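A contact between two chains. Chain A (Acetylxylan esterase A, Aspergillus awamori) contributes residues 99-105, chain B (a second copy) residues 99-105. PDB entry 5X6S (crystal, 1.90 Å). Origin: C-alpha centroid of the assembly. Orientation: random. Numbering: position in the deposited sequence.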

# COMPACT_ATOMS: atom_id res chain seq x y z
N VAL A 99 4.97 -7.43 9.36
CA VAL A 99 4.53 -7.41 7.99
C VAL A 99 5.63 -7.00 7.03
O VAL A 99 5.93 -7.71 6.05
CB VAL A 99 3.22 -6.58 7.82
CG1 VAL A 99 2.94 -6.27 6.34
CG2 VAL A 99 2.08 -7.32 8.44
N THR A 100 6.24 -5.84 7.29
CA THR A 100 7.18 -5.31 6.34
C THR A 100 8.43 -6.17 6.25
O THR A 100 8.99 -6.33 5.16
CB THR A 100 7.53 -3.84 6.64
OG1 THR A 100 8.20 -3.78 7.91
CG2 THR A 100 6.24 -2.94 6.61
N TRP A 101 8.83 -6.76 7.38
CA TRP A 101 9.98 -7.68 7.43
C TRP A 101 9.70 -8.89 6.53
O TRP A 101 10.57 -9.30 5.75
CB TRP A 101 10.26 -8.18 8.85
CG TRP A 101 11.46 -9.07 8.98
CD1 TRP A 101 12.78 -8.69 9.14
CD2 TRP A 101 11.47 -10.48 8.85
NE1 TRP A 101 13.58 -9.79 9.17
CE2 TRP A 101 12.81 -10.91 9.00
CE3 TRP A 101 10.47 -11.44 8.63
CZ2 TRP A 101 13.17 -12.25 8.95
CZ3 TRP A 101 10.82 -12.75 8.60
CH2 TRP A 101 12.17 -13.15 8.73
N THR A 102 8.49 -9.43 6.63
CA THR A 102 8.11 -10.62 5.90
C THR A 102 8.01 -10.32 4.38
O THR A 102 8.46 -11.14 3.54
CB THR A 102 6.76 -11.18 6.42
OG1 THR A 102 6.88 -11.47 7.82
CG2 THR A 102 6.32 -12.44 5.65
N ILE A 103 7.47 -9.14 4.04
CA ILE A 103 7.40 -8.72 2.62
C ILE A 103 8.78 -8.79 2.02
O ILE A 103 9.01 -9.45 0.95
CB ILE A 103 6.78 -7.33 2.42
CG1 ILE A 103 5.26 -7.37 2.74
CG2 ILE A 103 7.01 -6.88 0.95
CD1 ILE A 103 4.61 -6.00 2.92
N SER A 104 9.73 -8.13 2.66
CA SER A 104 11.09 -8.13 2.12
C SER A 104 11.78 -9.48 2.18
O SER A 104 12.41 -9.92 1.20
CB SER A 104 11.93 -7.07 2.80
OG SER A 104 13.24 -7.12 2.28
N LYS A 105 11.70 -10.17 3.31
CA LYS A 105 12.45 -11.41 3.47
C LYS A 105 12.01 -12.49 2.46
O LYS A 105 12.86 -13.23 1.90
CB LYS A 105 12.41 -11.95 4.89
CG LYS A 105 13.05 -13.33 5.08
CD LYS A 105 14.54 -13.25 5.40
CE LYS A 105 15.14 -14.66 5.66
NZ LYS A 105 14.60 -15.30 6.91
N VAL B 99 12.43 -1.00 -2.78
CA VAL B 99 11.48 -0.30 -1.94
C VAL B 99 11.21 -1.14 -0.68
O VAL B 99 11.32 -0.63 0.42
CB VAL B 99 10.21 0.07 -2.71
CG1 VAL B 99 9.13 0.55 -1.75
CG2 VAL B 99 10.52 1.19 -3.72
N THR B 100 10.82 -2.40 -0.86
CA THR B 100 10.37 -3.16 0.29
C THR B 100 11.54 -3.49 1.21
O THR B 100 11.35 -3.53 2.43
CB THR B 100 9.60 -4.41 -0.11
OG1 THR B 100 10.46 -5.24 -0.89
CG2 THR B 100 8.32 -4.04 -0.95
N TRP B 101 12.74 -3.71 0.64
CA TRP B 101 13.97 -3.87 1.45
C TRP B 101 14.20 -2.65 2.36
O TRP B 101 14.48 -2.78 3.59
CB TRP B 101 15.20 -4.18 0.60
CG TRP B 101 16.45 -4.42 1.38
CD1 TRP B 101 16.91 -5.65 1.86
CD2 TRP B 101 17.38 -3.44 1.84
NE1 TRP B 101 18.07 -5.47 2.54
CE2 TRP B 101 18.39 -4.14 2.58
CE3 TRP B 101 17.46 -2.05 1.72
CZ2 TRP B 101 19.49 -3.48 3.17
CZ3 TRP B 101 18.57 -1.38 2.31
CH2 TRP B 101 19.55 -2.10 3.04
N THR B 102 14.03 -1.46 1.80
CA THR B 102 14.31 -0.24 2.47
C THR B 102 13.30 0.02 3.58
O THR B 102 13.68 0.48 4.68
CB THR B 102 14.36 0.93 1.47
OG1 THR B 102 15.38 0.63 0.53
CG2 THR B 102 14.67 2.24 2.14
N ILE B 103 12.04 -0.29 3.29
CA ILE B 103 10.97 -0.08 4.25
C ILE B 103 11.28 -0.88 5.52
O ILE B 103 11.21 -0.35 6.65
CB ILE B 103 9.60 -0.51 3.69
CG1 ILE B 103 9.11 0.55 2.68
CG2 ILE B 103 8.63 -0.76 4.84
CD1 ILE B 103 7.92 0.11 1.81
N SER B 104 11.61 -2.14 5.35
CA SER B 104 11.95 -2.99 6.50
C SER B 104 13.29 -2.62 7.19
O SER B 104 13.35 -2.46 8.42
CB SER B 104 11.95 -4.47 6.11
OG SER B 104 12.24 -5.26 7.26
N LYS B 105 14.36 -2.54 6.44
CA LYS B 105 15.67 -2.17 7.03
C LYS B 105 15.68 -0.86 7.84
O LYS B 105 16.31 -0.81 8.91
CB LYS B 105 16.74 -2.11 5.94
CG LYS B 105 18.12 -1.69 6.42
CD LYS B 105 18.94 -2.88 6.90
CE LYS B 105 20.37 -2.41 7.26
NZ LYS B 105 21.20 -3.59 7.66
O HOH W 1 8.69 -4.19 3.30
O HOH W 2 10.40 -4.52 9.30
O HOH W 3 8.91 -1.32 8.69
O HOH W 4 9.46 -7.66 -1.66
O HOH W 5 12.93 -6.72 -0.67

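Two copies of one helix meet here at 143° between their N-to-C directions, their axes 8.3 Å apart at closest approach, and the residues at the closest backbone register are Trp101 and Ser104 of opposite chains. Val99(A) makes no contact with the partner stretch; its carbonyl is spent inside the helix on the amide of Ile103(A).

Thr100(A) opens the contact, its CA-to-CB bond pointing toward the other helix. Its methyl CG2 packs against CG2 of Ile103(B) at 3.7 Å, while its carbonyl O lies 3.6 Å from CB of Ser104(B). That carbonyl also accepts from the amide of Ser104(A) and from water 1, which donates equally to O of Thr100(A) and O of Thr100(B), 2.9 Å each, and so ties the two backbones together. At chi1 p, OG1 of Thr100(A) hydrogen-bonds two further waters: water 2 leads to OG of Ser104(B), and water 3 donates to the carbonyl of Ile103(B).

Trp101(A) points sideways: OG of Ser104(B) sits 3.3 Å from CA of Trp101(A) and 3.9 Å from its CB, where the two backbones run close, with 5.2 Å between the CA atoms of these residues. Thr102(A) faces away and takes no part.

Ile103(A) repeats the methyl packing in reverse, its CG2 3.7 Å from CG2 of Thr100(B), and its carbonyl receives water 4, which also binds OG1 of Thr100(B). Ser104(A) then meets its own copy, CB to CB of Ser104(B) at 4.2 Å, and its OG reaches 3.4 Å from CA of Trp101(B). Water 5 joins that OG to OG1 of Thr100(B). Lys105(A) points away.

The arrangement is nearly twofold: threonine and serine line the close approach, methyls pack directly, and every hydrogen-bonded link across the stretches passes through water.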